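Local coordinates for glutathione S-transferase, N-terminal domain protein (Pseudomonas putida, PDB 4NAX) that binds oxidized glutathione disulfide and probably acts as a glutathione transferase of the GST superfamily, working as a two-subunit assembly, at residues A[94-97]-A[98-102]; A[111-114]-A[115-118]; A[213-216]-A[217-221]. All coordinates share one frame; numbering follows the deposited sequence.

All three contacts are local, each one turn joined to the next along a helix. Contacts 1 and 2 lie on helices 90-101 and 109-137, which follow each other in the chain. Both are mostly buried and both touch the second subunit. They meet directly, Glu99 OE2 of contact 1 to Arg112 NH2 of contact 2 at 2.8 Å. Their polar groups are amides, a carboxylate and a guanidinium at the dimer interface; contact 2 adds two waters. Contact 3 lies near the C-terminal part of helix 208-219, is only partly buried, and touches no other protein chain of the assembly. Its side-chain contact is chiefly leucine on leucine. Its centre is about 21 Å from the centres of the other two.

Contact 1. Residues A[94-97]-A[98-102]; sequences LQYL and AEKSG
Gln95 and Glu99 meet through their polar ends, one turn apart on helix 90-101. Gln95 NE2 donates to Glu99 OE2 at 3.0 Å, and the bond is nearly straight (170°). The oxygen lies in the plane of the Gln95 amide, but the donor sits above the carboxylate plane. The two flat groups stand 80° apart. Gln95 has CG anti to the backbone N (chi1 -178°) and an extended chain, which carries its amide out beside the carboxylate. Gln95 CG also touches Glu99 OE2, at 3.4 Å.

Lys100 CD approaches the Tyr96 ring obliquely, 3.9 Å from Tyr96 OH. The lysine chain is extended as far as CE and bends at its last torsion. Both polar ends turn to Asp76, which takes a salt bridge from Lys100 NZ and a hydrogen bond from Tyr96 OH.

The last turn is held twice at one oxygen. Leu97 O accepts from Ser101 OG at 2.8 Å and from Ser101 N at 3.0 Å, from opposite faces of its plane. Gly102 then leaves the helix with positive phi.

Further out, Arg112 of the same chain makes a salt bridge to Glu99 OE2. Glu99 OE1 is held by Arg112 and Tyr113 of the second subunit, and Gln95 OE1 bonds to Gln95 NE2 of that subunit. These partners probably fix both planar groups. Leu94 and Leu97 pack on Met37 of helix 31-41. The arrangement belongs to the last helix of the thioredoxin-like N-terminal domain, at the dimer interface of a GST.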
ATOM      1  N   LEU A  94       0.466   3.852  10.320  1.00 11.71           N
ATOM      2  CA  LEU A  94       0.156   5.267  10.236  1.00 11.56           C
ATOM      3  C   LEU A  94      -1.328   5.530  10.429  1.00 12.32           C
ATOM      4  O   LEU A  94      -1.724   6.445  11.158  1.00 12.46           O
ATOM      5  CB  LEU A  94       0.605   5.855   8.904  1.00 12.01           C
ATOM      6  CG  LEU A  94       2.108   6.005   8.687  1.00 12.50           C
ATOM      7  CD1 LEU A  94       2.391   6.522   7.279  1.00 13.85           C
ATOM      8  CD2 LEU A  94       2.735   6.957   9.707  1.00 14.72           C
ATOM      9  N   GLN A  95      -2.168   4.757   9.754  1.00 12.41           N
ATOM     10  CA  GLN A  95      -3.598   4.959   9.880  1.00 12.24           C
ATOM     11  C   GLN A  95      -4.060   4.654  11.311  1.00 12.60           C
ATOM     12  O   GLN A  95      -4.844   5.409  11.889  1.00 12.65           O
ATOM     13  CB  GLN A  95      -4.349   4.118   8.848  1.00 13.56           C
ATOM     14  CG  GLN A  95      -5.841   4.322   8.912  1.00 14.19           C
ATOM     15  CD  GLN A  95      -6.600   3.708   7.749  1.00 13.64           C
ATOM     16  OE1 GLN A  95      -6.044   3.111   6.835  1.00 14.66           O
ATOM     17  NE2 GLN A  95      -7.895   3.883   7.774  1.00 14.72           N
ATOM     18  N   TYR A  96      -3.584   3.551  11.877  1.00 12.34           N
ATOM     19  CA  TYR A  96      -3.884   3.209  13.265  1.00 13.03           C
ATOM     20  C   TYR A  96      -3.531   4.364  14.233  1.00 12.59           C
ATOM     21  O   TYR A  96      -4.348   4.783  15.057  1.00 13.49           O
ATOM     22  CB  TYR A  96      -3.130   1.945  13.688  1.00 12.55           C
ATOM     23  CG  TYR A  96      -3.238   1.672  15.172  1.00 12.39           C
ATOM     24  CD1 TYR A  96      -4.451   1.325  15.745  1.00 14.44           C
ATOM     25  CD2 TYR A  96      -2.144   1.800  16.021  1.00 12.79           C
ATOM     26  CE1 TYR A  96      -4.574   1.117  17.107  1.00 14.78           C
ATOM     27  CE2 TYR A  96      -2.258   1.575  17.380  1.00 14.03           C
ATOM     28  CZ  TYR A  96      -3.479   1.232  17.925  1.00 13.72           C
ATOM     29  OH  TYR A  96      -3.629   0.975  19.270  1.00 15.48           O
ATOM     30  N   LEU A  97      -2.314   4.885  14.108  1.00 12.67           N
ATOM     31  CA  LEU A  97      -1.873   5.943  15.002  1.00 13.18           C
ATOM     32  C   LEU A  97      -2.627   7.239  14.801  1.00 12.68           C
ATOM     33  O   LEU A  97      -2.891   7.950  15.771  1.00 13.79           O
ATOM     34  CB  LEU A  97      -0.369   6.183  14.865  1.00 12.80           C
ATOM     35  CG  LEU A  97       0.514   5.043  15.348  1.00 13.29           C
ATOM     36  CD1 LEU A  97       1.972   5.347  15.024  1.00 14.50           C
ATOM     37  CD2 LEU A  97       0.362   4.774  16.838  1.00 15.22           C
ATOM     38  N   ALA A  98      -2.980   7.559  13.561  1.00 12.51           N
ATOM     39  CA  ALA A  98      -3.770   8.748  13.289  1.00 13.08           C
ATOM     40  C   ALA A  98      -5.155   8.638  13.925  1.00 13.68           C
ATOM     41  O   ALA A  98      -5.669   9.611  14.490  1.00 14.96           O
ATOM     42  CB  ALA A  98      -3.903   8.964  11.802  1.00 13.36           C
ATOM     43  N   GLU A  99      -5.755   7.461  13.810  1.00 13.69           N
ATOM     44  CA  GLU A  99      -7.101   7.239  14.341  1.00 13.95           C
ATOM     45  C   GLU A  99      -7.103   7.155  15.874  1.00 14.66           C
ATOM     46  O   GLU A  99      -8.018   7.650  16.536  1.00 17.13           O
ATOM     47  CB  GLU A  99      -7.713   5.982  13.698  1.00 13.83           C
ATOM     48  CG  GLU A  99      -8.002   6.263  12.219  1.00 14.67           C
ATOM     49  CD  GLU A  99      -8.457   5.083  11.397  1.00 15.97           C
ATOM     50  OE1 GLU A  99      -8.419   3.924  11.861  1.00 16.54           O
ATOM     51  OE2 GLU A  99      -8.845   5.326  10.227  1.00 15.84           O
ATOM     52  N   LYS A 100      -6.050   6.570  16.434  1.00 14.56           N
ATOM     53  CA  LYS A 100      -5.880   6.480  17.872  1.00 15.35           C
ATOM     54  C   LYS A 100      -5.738   7.861  18.493  1.00 15.83           C
ATOM     55  O   LYS A 100      -6.338   8.156  19.523  1.00 18.17           O
ATOM     56  CB  LYS A 100      -4.636   5.651  18.190  1.00 14.91           C
ATOM     57  CG  LYS A 100      -4.294   5.520  19.665  1.00 16.75           C
ATOM     58  CD  LYS A 100      -2.947   4.808  19.829  1.00 17.27           C
ATOM     59  CE  LYS A 100      -2.443   4.803  21.252  1.00 20.07           C
ATOM     60  NZ  LYS A 100      -3.069   3.743  22.063  1.00 19.04           N
ATOM     61  N   SER A 101      -4.931   8.694  17.857  1.00 15.62           N
ATOM     62  CA  SER A 101      -4.576  10.015  18.393  1.00 15.78           C
ATOM     63  C   SER A 101      -5.523  11.139  17.980  1.00 15.82           C
ATOM     64  O   SER A 101      -5.521  12.222  18.573  1.00 18.96           O
ATOM     65  CB  SER A 101      -3.171  10.385  17.934  1.00 15.70           C
ATOM     66  OG  SER A 101      -3.098  10.600  16.532  1.00 16.01           O
ATOM     67  N   GLY A 102      -6.289  10.912  16.922  1.00 16.11           N
ATOM     68  CA  GLY A 102      -7.070  11.985  16.320  1.00 16.31           C
ATOM     69  C   GLY A 102      -6.270  13.038  15.583  1.00 16.20           C
ATOM     70  O   GLY A 102      -6.794  14.109  15.279  1.00 21.25           O
TER

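Contact 2. Residues A[111-114]-A[115-118]; sequences QRYQ and TLQW
Leu116 CD1 lies over one face of the Arg112 guanidinium, 4.0 Å from the plane and displaced from its middle. The Tyr113 ring has Arg112 CD over one face, while Leu116 CD1 approaches it obliquely. Gln117 NE2 stands 3.4 Å above the plane of the Trp118 ring, near its rim. A water meets the edge of that indole in plane and accepts from Trp118 NE1.

The residues form successive turns of helix 109-137, the long helix that follows the thioredoxin-like domain in this GST fold. A chi1 of 168° sets the Arg112 chain beside its own carbonyl carbon, and from there it runs extended to NE. This brings the guanidinium past the Leu116 methyl to Glu99, where carboxylates of both subunits hold it. The Tyr113 ring meets Tyr96 of the second subunit edge-to-face.

Gln114 and Gln117 run alongside each other in the same direction, with their amide planes 85° apart. The direct bond from Gln117 NE2 to Gln114 OE1 is weak, 3.3 Å with an angle of 128°. Their other amide atoms reach the second subunit: Gln114 NE2 bonds to Pro86 O and Gln117 OE1 to Phe88 N, both of that subunit. The water at the indole edge also donates to Gln114 OE1.

On the side toward helix 180-193, Thr115 packs on Ile180 and Ala181. Its OG1 donates to Gln111 O at 2.8 Å. Thr115 N reaches the same oxygen from the opposite face of the carbonyl plane, at 2.9 Å.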
ATOM      1  N   GLN A 111     -11.965  14.591   3.128  1.00 15.15           N
ATOM      2  CA  GLN A 111     -10.521  14.702   3.328  1.00 15.14           C
ATOM      3  C   GLN A 111      -9.877  13.437   3.879  1.00 13.87           C
ATOM      4  O   GLN A 111      -8.750  13.095   3.501  1.00 14.14           O
ATOM      5  CB  GLN A 111     -10.183  15.893   4.209  1.00 14.98           C
ATOM      6  CG  GLN A 111     -10.253  17.215   3.451  1.00 16.79           C
ATOM      7  CD  GLN A 111      -9.099  17.349   2.480  1.00 16.48           C
ATOM      8  OE1 GLN A 111      -7.947  17.377   2.902  1.00 16.63           O
ATOM      9  NE2 GLN A 111      -9.391  17.390   1.190  1.00 18.96           N
ATOM     10  N   ARG A 112     -10.600  12.733   4.743  1.00 13.99           N
ATOM     11  CA  ARG A 112     -10.153  11.419   5.188  1.00 13.11           C
ATOM     12  C   ARG A 112      -9.853  10.540   3.970  1.00 12.60           C
ATOM     13  O   ARG A 112      -8.782   9.939   3.860  1.00 12.93           O
ATOM     14  CB  ARG A 112     -11.205  10.757   6.078  1.00 14.07           C
ATOM     15  CG  ARG A 112     -10.972   9.280   6.361  1.00 14.17           C
ATOM     16  CD  ARG A 112     -12.146   8.673   7.155  1.00 14.10           C
ATOM     17  NE  ARG A 112     -11.970   7.245   7.355  1.00 14.24           N
ATOM     18  CZ  ARG A 112     -11.081   6.719   8.202  1.00 14.42           C
ATOM     19  NH1 ARG A 112     -10.340   7.503   8.978  1.00 15.13           N
ATOM     20  NH2 ARG A 112     -10.914   5.407   8.273  1.00 15.70           N
ATOM     21  N   TYR A 113     -10.812  10.452   3.054  1.00 13.39           N
ATOM     22  CA  TYR A 113     -10.656   9.550   1.913  1.00 13.81           C
ATOM     23  C   TYR A 113      -9.586  10.032   0.939  1.00 12.62           C
ATOM     24  O   TYR A 113      -8.822   9.236   0.416  1.00 13.26           O
ATOM     25  CB  TYR A 113     -12.010   9.270   1.231  1.00 13.95           C
ATOM     26  CG  TYR A 113     -12.968   8.614   2.210  1.00 13.63           C
ATOM     27  CD1 TYR A 113     -12.641   7.415   2.810  1.00 14.42           C
ATOM     28  CD2 TYR A 113     -14.171   9.213   2.560  1.00 14.37           C
ATOM     29  CE1 TYR A 113     -13.460   6.831   3.754  1.00 14.75           C
ATOM     30  CE2 TYR A 113     -14.997   8.648   3.518  1.00 14.15           C
ATOM     31  CZ  TYR A 113     -14.639   7.461   4.114  1.00 14.69           C
ATOM     32  OH  TYR A 113     -15.460   6.932   5.089  1.00 16.60           O
ATOM     33  N   GLN A 114      -9.475  11.336   0.718  1.00 13.46           N
ATOM     34  CA  GLN A 114      -8.393  11.844  -0.136  1.00 13.36           C
ATOM     35  C   GLN A 114      -7.032  11.520   0.475  1.00 13.13           C
ATOM     36  O   GLN A 114      -6.078  11.188  -0.244  1.00 13.63           O
ATOM     37  CB  GLN A 114      -8.483  13.354  -0.357  1.00 15.16           C
ATOM     38  CG  GLN A 114      -9.768  13.833  -1.011  1.00 16.36           C
ATOM     39  CD  GLN A 114     -10.057  13.140  -2.334  1.00 18.54           C
ATOM     40  OE1 GLN A 114      -9.198  13.086  -3.215  1.00 21.21           O
ATOM     41  NE2 GLN A 114     -11.250  12.602  -2.466  1.00 20.99           N
ATOM     42  N   THR A 115      -6.937  11.591   1.803  1.00 13.02           N
ATOM     43  CA  THR A 115      -5.683  11.282   2.481  1.00 12.73           C
ATOM     44  C   THR A 115      -5.327   9.800   2.318  1.00 12.74           C
ATOM     45  O   THR A 115      -4.175   9.431   2.008  1.00 12.60           O
ATOM     46  CB  THR A 115      -5.750  11.663   3.963  1.00 13.08           C
ATOM     47  OG1 THR A 115      -6.054  13.061   4.075  1.00 14.54           O
ATOM     48  CG2 THR A 115      -4.432  11.406   4.627  1.00 13.73           C
ATOM     49  N   LEU A 116      -6.320   8.935   2.511  1.00 12.09           N
ATOM     50  CA  LEU A 116      -6.110   7.503   2.359  1.00 12.51           C
ATOM     51  C   LEU A 116      -5.731   7.139   0.921  1.00 12.28           C
ATOM     52  O   LEU A 116      -4.924   6.261   0.692  1.00 12.28           O
ATOM     53  CB  LEU A 116      -7.322   6.708   2.838  1.00 12.52           C
ATOM     54  CG  LEU A 116      -7.658   6.824   4.314  1.00 13.40           C
ATOM     55  CD1 LEU A 116      -8.928   6.057   4.658  1.00 16.17           C
ATOM     56  CD2 LEU A 116      -6.525   6.338   5.201  1.00 14.50           C
ATOM     57  N   GLN A 117      -6.329   7.822  -0.046  1.00 12.16           N
ATOM     58  CA  GLN A 117      -5.954   7.682  -1.439  1.00 11.94           C
ATOM     59  C   GLN A 117      -4.462   7.940  -1.640  1.00 11.89           C
ATOM     60  O   GLN A 117      -3.752   7.134  -2.243  1.00 12.20           O
ATOM     61  CB  GLN A 117      -6.776   8.650  -2.281  1.00 12.61           C
ATOM     62  CG  GLN A 117      -6.314   8.858  -3.703  1.00 12.79           C
ATOM     63  CD  GLN A 117      -7.135   9.971  -4.313  1.00 13.07           C
ATOM     64  OE1 GLN A 117      -8.215   9.749  -4.848  1.00 13.56           O
ATOM     65  NE2 GLN A 117      -6.679  11.193  -4.119  1.00 15.13           N
ATOM     66  N   TRP A 118      -3.971   9.074  -1.145  1.00 11.84           N
ATOM     67  CA  TRP A 118      -2.567   9.374  -1.335  1.00 12.45           C
ATOM     68  C   TRP A 118      -1.635   8.449  -0.545  1.00 11.42           C
ATOM     69  O   TRP A 118      -0.539   8.134  -1.012  1.00 12.04           O
ATOM     70  CB  TRP A 118      -2.296  10.848  -1.065  1.00 12.33           C
ATOM     71  CG  TRP A 118      -2.865  11.733  -2.149  1.00 13.07           C
ATOM     72  CD1 TRP A 118      -3.891  12.640  -2.020  1.00 13.75           C
ATOM     73  CD2 TRP A 118      -2.473  11.775  -3.527  1.00 12.95           C
ATOM     74  NE1 TRP A 118      -4.141  13.241  -3.231  1.00 15.39           N
ATOM     75  CE2 TRP A 118      -3.284  12.726  -4.171  1.00 14.13           C
ATOM     76  CE3 TRP A 118      -1.517  11.104  -4.280  1.00 13.37           C
ATOM     77  CZ2 TRP A 118      -3.127  13.038  -5.534  1.00 15.36           C
ATOM     78  CZ3 TRP A 118      -1.362  11.413  -5.610  1.00 14.18           C
ATOM     79  CH2 TRP A 118      -2.169  12.370  -6.225  1.00 15.06           C
TER
HETATM   80  O   HOH W   1      -9.513  12.005  -5.792  1.00 19.12           O
HETATM   81  O   HOH W   2      -6.541  14.841  -3.446  1.00 31.78           O

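Contact 3. Residues A[213-216]-A[217-221]; sequences VLAN and FLERP
Phe217 N to Val213 O and Leu218 N to Leu214 O, both 2.9 Å, continue the regular helical pattern, but the bond from Glu219 N is longer and more bent. It runs to Ala215 O at 3.2 Å (137°), with a weaker one to Asn216 O. These are the last turns of helix 208-219 in the all-helical GST C-terminal domain. Arg220 follows as the N-cap residue of helix 221-226.

Leu214 and Leu218 carry the side-chain contact. One methyl of each, CD1 on CD1, meets at 3.9 Å, and the two chains cross at a slant. The Leu214 branch points away from its own backbone N (chi1 175°), which brings it forward to the next turn. Around them, Leu214 packs on Val189 and Leu218 on Arg190, so the pair joins this helix to helix 180-193. Phe217 reaches Pro187 of that helix, Tyr178 of a loop and Val223 of helix 221-226.

Arg220 turns its charged end to Glu40 in a salt bridge and to Tyr178 in a cation-pi contact. Arg220 CG lies 3.7 Å from Asn216 O. On the exposed side, Glu219 runs extended alongside the preceding turn, with its CG 3.3 Å from Ala215 O.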
ATOM      1  N   VAL A 213       8.162  21.093  -1.073  1.00 18.35           N
ATOM      2  CA  VAL A 213       7.448  20.430   0.020  1.00 17.99           C
ATOM      3  C   VAL A 213       8.393  19.493   0.803  1.00 16.13           C
ATOM      4  O   VAL A 213       8.325  19.431   2.036  1.00 17.35           O
ATOM      5  CB  VAL A 213       6.179  19.735  -0.495  1.00 16.89           C
ATOM      6  CG1 VAL A 213       5.481  19.004   0.637  1.00 17.68           C
ATOM      7  CG2 VAL A 213       5.247  20.778  -1.097  1.00 18.22           C
ATOM      8  N   LEU A 214       9.300  18.815   0.102  1.00 16.54           N
ATOM      9  CA  LEU A 214      10.314  18.016   0.778  1.00 16.45           C
ATOM     10  C   LEU A 214      11.138  18.865   1.741  1.00 16.10           C
ATOM     11  O   LEU A 214      11.376  18.484   2.892  1.00 16.55           O
ATOM     12  CB  LEU A 214      11.231  17.331  -0.222  1.00 16.91           C
ATOM     13  CG  LEU A 214      12.398  16.556   0.393  1.00 16.34           C
ATOM     14  CD1 LEU A 214      11.892  15.387   1.237  1.00 18.94           C
ATOM     15  CD2 LEU A 214      13.336  16.051  -0.701  1.00 20.64           C
ATOM     16  N   ALA A 215      11.587  20.026   1.276  1.00 17.96           N
ATOM     17  CA  ALA A 215      12.354  20.917   2.161  1.00 18.00           C
ATOM     18  C   ALA A 215      11.526  21.324   3.388  1.00 17.70           C
ATOM     19  O   ALA A 215      12.027  21.318   4.514  1.00 19.28           O
ATOM     20  CB  ALA A 215      12.853  22.141   1.414  1.00 20.19           C
ATOM     21  N   ASN A 216      10.254  21.655   3.183  1.00 18.56           N
ATOM     22  CA  ASN A 216       9.402  22.029   4.299  1.00 18.01           C
ATOM     23  C   ASN A 216       9.260  20.855   5.307  1.00 17.57           C
ATOM     24  O   ASN A 216       9.295  21.034   6.525  1.00 18.57           O
ATOM     25  CB  ASN A 216       7.991  22.406   3.833  1.00 20.40           C
ATOM     26  CG  ASN A 216       7.927  23.649   2.970  1.00 23.77           C
ATOM     27  OD1 ASN A 216       6.890  23.879   2.308  1.00 25.60           O
ATOM     28  ND2 ASN A 216       8.968  24.465   2.975  1.00 20.65           N
ATOM     29  N   PHE A 217       9.080  19.653   4.780  1.00 15.55           N
ATOM     30  CA  PHE A 217       8.949  18.446   5.580  1.00 15.79           C
ATOM     31  C   PHE A 217      10.198  18.245   6.451  1.00 15.75           C
ATOM     32  O   PHE A 217      10.104  18.019   7.667  1.00 15.70           O
ATOM     33  CB  PHE A 217       8.772  17.261   4.638  1.00 15.27           C
ATOM     34  CG  PHE A 217       8.588  15.929   5.332  1.00 14.03           C
ATOM     35  CD1 PHE A 217       7.374  15.587   5.906  1.00 15.35           C
ATOM     36  CD2 PHE A 217       9.612  15.010   5.374  1.00 15.59           C
ATOM     37  CE1 PHE A 217       7.194  14.350   6.502  1.00 14.12           C
ATOM     38  CE2 PHE A 217       9.443  13.769   5.949  1.00 14.35           C
ATOM     39  CZ  PHE A 217       8.222  13.425   6.509  1.00 13.98           C
ATOM     40  N   LEU A 218      11.368  18.382   5.833  1.00 16.30           N
ATOM     41  CA  LEU A 218      12.618  18.105   6.524  1.00 17.24           C
ATOM     42  C   LEU A 218      12.957  19.159   7.584  1.00 17.63           C
ATOM     43  O   LEU A 218      13.751  18.902   8.476  1.00 19.72           O
ATOM     44  CB  LEU A 218      13.766  17.923   5.522  1.00 17.56           C
ATOM     45  CG  LEU A 218      13.645  16.705   4.608  1.00 18.65           C
ATOM     46  CD1 LEU A 218      14.717  16.728   3.532  1.00 20.41           C
ATOM     47  CD2 LEU A 218      13.689  15.407   5.386  1.00 20.18           C
ATOM     48  N   GLU A 219      12.352  20.336   7.500  1.00 18.75           N
ATOM     49  CA  GLU A 219      12.530  21.370   8.528  1.00 20.00           C
ATOM     50  C   GLU A 219      11.795  21.055   9.824  1.00 18.64           C
ATOM     51  O   GLU A 219      12.080  21.654  10.862  1.00 21.78           O
ATOM     52  CB  GLU A 219      12.050  22.742   8.004  1.00 22.10           C
ATOM     53  CG  GLU A 219      12.967  23.354   6.945  1.00 30.06           C
ATOM     54  CD  GLU A 219      12.299  24.443   6.106  1.00 82.21           C
ATOM     55  OE1 GLU A 219      12.851  24.793   5.029  1.00 96.60           O
ATOM     56  OE2 GLU A 219      11.218  24.942   6.508  1.00 43.98           O
ATOM     57  N   ARG A 220      10.821  20.150   9.774  1.00 17.53           N
ATOM     58  CA  ARG A 220      10.001  19.905  10.955  1.00 17.22           C
ATOM     59  C   ARG A 220      10.812  19.188  12.044  1.00 17.06           C
ATOM     60  O   ARG A 220      11.478  18.192  11.767  1.00 16.80           O
ATOM     61  CB  ARG A 220       8.775  19.073  10.604  1.00 16.96           C
ATOM     62  CG  ARG A 220       7.802  19.743   9.650  1.00 18.10           C
ATOM     63  CD  ARG A 220       6.600  18.865   9.370  1.00 17.29           C
ATOM     64  NE  ARG A 220       5.766  18.649  10.541  1.00 17.31           N
ATOM     65  CZ  ARG A 220       4.818  19.475  10.961  1.00 18.84           C
ATOM     66  NH1 ARG A 220       4.541  20.597  10.300  1.00 22.98           N
ATOM     67  NH2 ARG A 220       4.094  19.158  12.020  1.00 19.05           N
ATOM     68  N   PRO A 221      10.755  19.671  13.303  1.00 17.71           N
ATOM     69  CA  PRO A 221      11.605  19.029  14.320  1.00 18.81           C
ATOM     70  C   PRO A 221      11.266  17.547  14.548  1.00 16.22           C
ATOM     71  O   PRO A 221      12.167  16.727  14.765  1.00 17.26           O
ATOM     72  CB  PRO A 221      11.398  19.871  15.591  1.00 22.59           C
ATOM     73  CG  PRO A 221      10.550  21.015  15.211  1.00 38.16           C
ATOM     74  CD  PRO A 221      10.198  20.953  13.762  1.00 21.94           C
TER